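Local coordinates for protein ribokinase, putative (Burkholderia thailandensis, PDB 3B1R) that probably phosphorylates nucleosides such as inosine, as a nucleoside kinase of the PfkB (ribokinase-like) family with separate sites for nucleoside and nucleotide, at residues Ile22-Gly27 and Ile113-Asp118; Glu251-Pro256 and Leu290-Gln295. One frame throughout, in Å; residues are numbered along the deposited sequence.

Interaction 1. Residues Ile22-Gly27 and Ile113-Asp118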
# COMPACT_ATOMS: atom_id res chain seq x y z
N ILE A 22 -0.38 -7.34 6.76
CA ILE A 22 0.70 -7.14 5.78
C ILE A 22 0.36 -7.64 4.38
O ILE A 22 -0.07 -8.77 4.20
CB ILE A 22 2.02 -7.79 6.28
CG1 ILE A 22 2.43 -7.19 7.64
CG2 ILE A 22 3.14 -7.63 5.25
CD1 ILE A 22 3.31 -8.12 8.52
N MET A 23 0.56 -6.77 3.39
CA MET A 23 0.31 -7.10 2.00
C MET A 23 1.60 -6.94 1.20
O MET A 23 1.98 -5.83 0.81
CB MET A 23 -0.80 -6.20 1.43
CG MET A 23 -2.13 -6.27 2.20
SD MET A 23 -2.17 -5.30 3.75
CE MET A 23 -2.99 -3.80 3.24
N THR A 24 2.26 -8.07 0.93
CA THR A 24 3.55 -8.12 0.25
C THR A 24 3.42 -8.43 -1.24
O THR A 24 3.11 -9.56 -1.62
CB THR A 24 4.45 -9.21 0.88
OG1 THR A 24 3.85 -10.50 0.68
CG2 THR A 24 4.56 -9.00 2.33
N PHE A 25 3.66 -7.42 -2.09
CA PHE A 25 3.80 -7.63 -3.53
C PHE A 25 5.01 -8.52 -3.76
O PHE A 25 6.11 -8.23 -3.25
CB PHE A 25 3.98 -6.29 -4.26
CG PHE A 25 4.15 -6.41 -5.76
CD1 PHE A 25 3.19 -7.05 -6.54
CD2 PHE A 25 5.27 -5.87 -6.39
CE1 PHE A 25 3.35 -7.15 -7.92
CE2 PHE A 25 5.43 -5.96 -7.77
CZ PHE A 25 4.47 -6.61 -8.54
N GLU A 26 4.82 -9.62 -4.49
CA GLU A 26 5.93 -10.52 -4.83
C GLU A 26 6.58 -9.94 -6.07
O GLU A 26 6.28 -10.34 -7.18
CB GLU A 26 5.43 -11.94 -5.12
CG GLU A 26 4.34 -12.44 -4.18
CD GLU A 26 4.88 -13.25 -3.03
OE1 GLU A 26 5.81 -12.77 -2.34
OE2 GLU A 26 4.35 -14.36 -2.80
N GLY A 27 7.46 -8.97 -5.85
CA GLY A 27 8.08 -8.21 -6.93
C GLY A 27 8.76 -6.99 -6.34
O GLY A 27 8.97 -6.92 -5.14
N ILE A 113 0.22 -2.55 6.41
CA ILE A 113 1.50 -2.44 5.71
C ILE A 113 1.38 -3.03 4.32
O ILE A 113 1.08 -4.21 4.16
CB ILE A 113 2.64 -3.17 6.47
CG1 ILE A 113 2.77 -2.63 7.91
CG2 ILE A 113 3.96 -3.00 5.71
CD1 ILE A 113 3.51 -3.58 8.89
N THR A 114 1.63 -2.20 3.31
CA THR A 114 1.74 -2.71 1.95
C THR A 114 3.17 -2.51 1.47
O THR A 114 3.75 -1.42 1.62
CB THR A 114 0.70 -2.09 1.01
OG1 THR A 114 0.77 -0.67 1.09
CG2 THR A 114 -0.67 -2.51 1.41
N THR A 115 3.77 -3.57 0.96
CA THR A 115 5.20 -3.57 0.74
C THR A 115 5.58 -4.39 -0.49
O THR A 115 4.71 -4.93 -1.19
CB THR A 115 5.92 -4.05 2.03
OG1 THR A 115 7.34 -4.12 1.82
CG2 THR A 115 5.40 -5.41 2.49
N ASP A 116 6.87 -4.43 -0.80
CA ASP A 116 7.39 -5.30 -1.85
C ASP A 116 8.60 -6.08 -1.33
O ASP A 116 8.88 -6.07 -0.13
CB ASP A 116 7.73 -4.49 -3.11
CG ASP A 116 8.95 -3.60 -2.93
OD1 ASP A 116 9.33 -2.97 -3.94
OD2 ASP A 116 9.52 -3.51 -1.82
N LEU A 117 9.33 -6.73 -2.23
CA LEU A 117 10.50 -7.53 -1.85
C LEU A 117 11.75 -6.70 -1.62
O LEU A 117 12.80 -7.23 -1.24
CB LEU A 117 10.73 -8.67 -2.85
CG LEU A 117 9.57 -9.68 -2.93
CD1 LEU A 117 9.80 -10.69 -4.04
CD2 LEU A 117 9.35 -10.38 -1.58
N ASP A 118 11.63 -5.40 -1.86
CA ASP A 118 12.68 -4.43 -1.55
C ASP A 118 12.47 -3.77 -0.20
O ASP A 118 13.18 -2.82 0.14
CB ASP A 118 12.72 -3.31 -2.61
CG ASP A 118 13.72 -3.58 -3.70
OD1 ASP A 118 14.22 -4.71 -3.77
OD2 ASP A 118 13.98 -2.66 -4.50

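Interaction 2. Residues Glu251-Pro256 and Leu290-Gln295. With AMP (adenosine monophosphate), chain H.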
# COMPACT_ATOMS: atom_id res chain seq x y z
N GLU A 251 17.55 -18.06 1.86
CA GLU A 251 16.99 -19.34 1.39
C GLU A 251 15.99 -19.07 0.26
O GLU A 251 15.99 -19.75 -0.78
CB GLU A 251 16.28 -20.07 2.56
CG GLU A 251 15.39 -21.26 2.16
CD GLU A 251 14.46 -21.76 3.28
OE1 GLU A 251 14.43 -21.15 4.37
OE2 GLU A 251 13.75 -22.77 3.06
N ARG A 252 15.13 -18.08 0.50
CA ARG A 252 14.23 -17.49 -0.48
C ARG A 252 13.77 -16.16 0.10
O ARG A 252 13.99 -15.90 1.28
CB ARG A 252 13.04 -18.42 -0.77
CG ARG A 252 12.34 -18.98 0.45
CD ARG A 252 11.43 -20.17 0.06
NE ARG A 252 10.52 -20.62 1.13
CZ ARG A 252 10.60 -20.30 2.42
NH1 ARG A 252 9.72 -20.78 3.29
NH2 ARG A 252 11.57 -19.51 2.86
N VAL A 253 13.15 -15.31 -0.73
CA VAL A 253 12.65 -14.02 -0.29
C VAL A 253 11.12 -14.02 -0.36
O VAL A 253 10.54 -14.06 -1.46
CB VAL A 253 13.26 -12.86 -1.13
CG1 VAL A 253 12.78 -11.51 -0.62
CG2 VAL A 253 14.79 -12.93 -1.11
N ILE A 254 10.49 -14.00 0.82
CA ILE A 254 9.03 -14.03 0.98
C ILE A 254 8.45 -12.70 1.49
O ILE A 254 7.48 -12.20 0.94
CB ILE A 254 8.58 -15.16 1.95
CG1 ILE A 254 8.96 -16.54 1.40
CG2 ILE A 254 7.08 -15.07 2.29
CD1 ILE A 254 8.16 -16.99 0.20
N ASP A 255 9.06 -12.15 2.55
CA ASP A 255 8.55 -10.93 3.17
C ASP A 255 9.65 -10.26 3.98
O ASP A 255 10.14 -10.86 4.94
CB ASP A 255 7.36 -11.25 4.08
CG ASP A 255 6.75 -10.02 4.73
OD1 ASP A 255 6.92 -8.91 4.20
OD2 ASP A 255 6.08 -10.16 5.77
N PRO A 256 10.06 -9.03 3.60
CA PRO A 256 11.08 -8.37 4.39
C PRO A 256 10.55 -7.61 5.61
O PRO A 256 11.35 -7.19 6.44
CB PRO A 256 11.76 -7.41 3.39
CG PRO A 256 11.01 -7.53 2.12
CD PRO A 256 9.73 -8.25 2.40
N LEU A 290 17.23 -14.96 7.84
CA LEU A 290 16.29 -15.99 8.30
C LEU A 290 14.85 -15.51 8.35
O LEU A 290 13.93 -16.28 8.08
CB LEU A 290 16.68 -16.53 9.68
CG LEU A 290 18.02 -17.29 9.80
CD1 LEU A 290 18.25 -17.68 11.26
CD2 LEU A 290 18.07 -18.53 8.90
N LYS A 291 14.64 -14.24 8.73
CA LYS A 291 13.28 -13.72 8.79
C LYS A 291 12.64 -13.61 7.40
O LYS A 291 11.48 -13.96 7.22
CB LYS A 291 13.20 -12.36 9.51
CG LYS A 291 11.76 -11.95 9.89
CD LYS A 291 11.28 -10.68 9.21
CE LYS A 291 10.94 -10.83 7.74
NZ LYS A 291 9.64 -11.57 7.49
N ILE A 292 13.42 -13.11 6.44
CA ILE A 292 12.92 -12.79 5.09
C ILE A 292 12.35 -14.01 4.37
O ILE A 292 11.69 -13.88 3.34
CB ILE A 292 14.02 -12.12 4.22
CG1 ILE A 292 13.40 -11.26 3.12
CG2 ILE A 292 14.99 -13.15 3.63
CD1 ILE A 292 14.37 -10.25 2.51
N ALA A 293 12.61 -15.20 4.91
CA ALA A 293 12.14 -16.44 4.32
C ALA A 293 10.74 -16.81 4.83
O ALA A 293 10.19 -17.84 4.45
CB ALA A 293 13.13 -17.58 4.60
N HIS A 294 10.18 -15.97 5.70
CA HIS A 294 8.86 -16.22 6.29
C HIS A 294 7.97 -14.98 6.30
O HIS A 294 8.47 -13.85 6.39
CB HIS A 294 9.00 -16.85 7.69
CG HIS A 294 9.92 -18.03 7.71
ND1 HIS A 294 9.47 -19.32 7.52
CD2 HIS A 294 11.26 -18.11 7.84
CE1 HIS A 294 10.51 -20.15 7.56
NE2 HIS A 294 11.60 -19.44 7.75
N GLN A 295 6.66 -15.20 6.19
CA GLN A 295 5.64 -14.15 6.07
C GLN A 295 5.31 -13.48 7.41
O GLN A 295 4.81 -14.13 8.34
CB GLN A 295 4.37 -14.72 5.38
CG GLN A 295 3.16 -13.78 5.27
CD GLN A 295 3.45 -12.50 4.48
OE1 GLN A 295 4.15 -12.52 3.46
NE2 GLN A 295 2.89 -11.38 4.94
P AMP H . 16.50 -3.75 5.73
O1P AMP H . 15.72 -3.27 6.92
O2P AMP H . 15.61 -4.04 4.55
O3P AMP H . 17.72 -2.90 5.43
O5' AMP H . 17.05 -5.19 6.16
C5' AMP H . 17.74 -5.32 7.38
C4' AMP H . 18.78 -6.41 7.25
O4' AMP H . 18.10 -7.66 7.05
C3' AMP H . 19.75 -6.25 6.09
O3' AMP H . 20.90 -5.42 6.35
C2' AMP H . 20.14 -7.70 5.89
O2' AMP H . 21.08 -8.16 6.88
C1' AMP H . 18.84 -8.44 6.12
N9 AMP H . 18.18 -8.47 4.79
C8 AMP H . 17.26 -7.61 4.30
N7 AMP H . 16.92 -7.94 3.02
C5 AMP H . 17.66 -9.02 2.68
C6 AMP H . 17.81 -9.89 1.49
N6 AMP H . 17.08 -9.65 0.37
N1 AMP H . 18.70 -10.91 1.54
C2 AMP H . 19.43 -11.16 2.64
N3 AMP H . 19.34 -10.42 3.76
C4 AMP H . 18.49 -9.36 3.84

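Interaction 1. Residues Ile22-Gly27 and Ile113-Asp118
M23 and T114 meet where strands 18-24 and 109-115 run side by side in the same direction, their short segments 9° apart. The backbone carries this pairing: M23 N donates to I113 O (2.7 Å), T115 N returns a bond to M23 O (2.9 Å), and F25 N reaches T115 O (2.8 Å). N and O of M23 thus bond to the residues on either side of T114, the parallel pattern. The first bond runs nearly along the C=O axis; the next two arrive tilted from their carbonyl planes.

Packing is tightest on the face of M23 and T114, both buried, with M23 CB 3.7 Å from T114 CG2. Bends at chi2 and chi3 (78° and 98°) bring the methionine CE back toward the same methyl, in a doubtfully short approach. A flexible, unbranched thioether suits this place, where F45 of strand 43-46 and A124 of the second subunit also pack on it. T114 turns OG1 away from the methionine, to hydrogen-bond I122 O and T114 OG1 of the second subunit. On the other face, I22 and I113 lie alongside each other, CG1 to CD1 4.0 Å, while T24 and T115 pair through their CG2 methyls; beta-branched residues fit extended strands well.

After F25 the regular pairing ends. E26, the solvent side, centres an inverse gamma turn, yet G27 O accepts L117 N nearly head-on at 2.9 Å, keeping the chains joined. L117 lays CD1 beside the G27 backbone. D116 makes an Asx turn with D118 N and also holds N120 N and F29 N, linking the turn after T115 to the chain following G27.

I113 touches a bound AMP. Both strands belong to the four-stranded lid sheet over the nucleoside site, as in many ribokinase-like enzymes; here it also meets the second subunit.

Interaction 2. Residues Glu251-Pro256 and Leu290-Gln295
K291 sends its ammonium group to D255 O, NZ to O 2.7 Å, and the same nitrogen grips H294 O at 2.8 Å and also G296 O. Bends at chi2, chi3 and chi4 curl the long chain back toward the backbone of the following turn, so one flexible lysine ties three backbone carbonyls together. Nearby, I292 O accepts two amides: I254 N comes nearly straight on at 2.8 Å, and D255 N from above the carbonyl plane at 3.2 Å. The D255 carboxylate, held by G296 N and T257 OG1, lies nearly parallel to the Q295 amide (planes 3° apart) but offset from it, with D255 OD2 3.5 Å from Q295 NE2; it probably favours the lysine's positive charge.

Farther out, the extended R252 chain carries its guanidinium over to A293, with NH2 2.7 Å from A293 O. I254 CG1 lies above one guanidinium face near its rim, and E251 OE2 near the rim of the opposite face.

I292 provides the apolar centre. With CG1 anti to the backbone N (chi1 -155°), its CD1 reaches V253 CG1 at 3.7 Å and packs on P256 CB, before meeting AMP N7 at 3.5 Å. Branched aliphatic residues suit this wall against the flat base. The contact thus joins the turn after helix 277-291 to the loop before helix 259-272, bordering the nucleotide pocket of the ribokinase fold.

Overall arrangement
Interactions 1 and 2 lie on the same side of the chain's centre, their own centres about 11 Å apart, and touch where the lid meets the large domain. Both are partly buried, with exposed residues at their margins. Interaction 1 joins two strands of the four-stranded sheet by regular backbone pairing and also packs against the second subunit; interaction 2 joins irregular loop to helix end, relying on a lysine and a shared carbonyl, within one chain. T24 bridges them, its OG1 weakly hydrogen-bonded to Q295 OE1 and its CG2 close to D255 OD1. Each borders a different bound AMP: I113 the nucleoside-side molecule, I292 the nucleotide-side one.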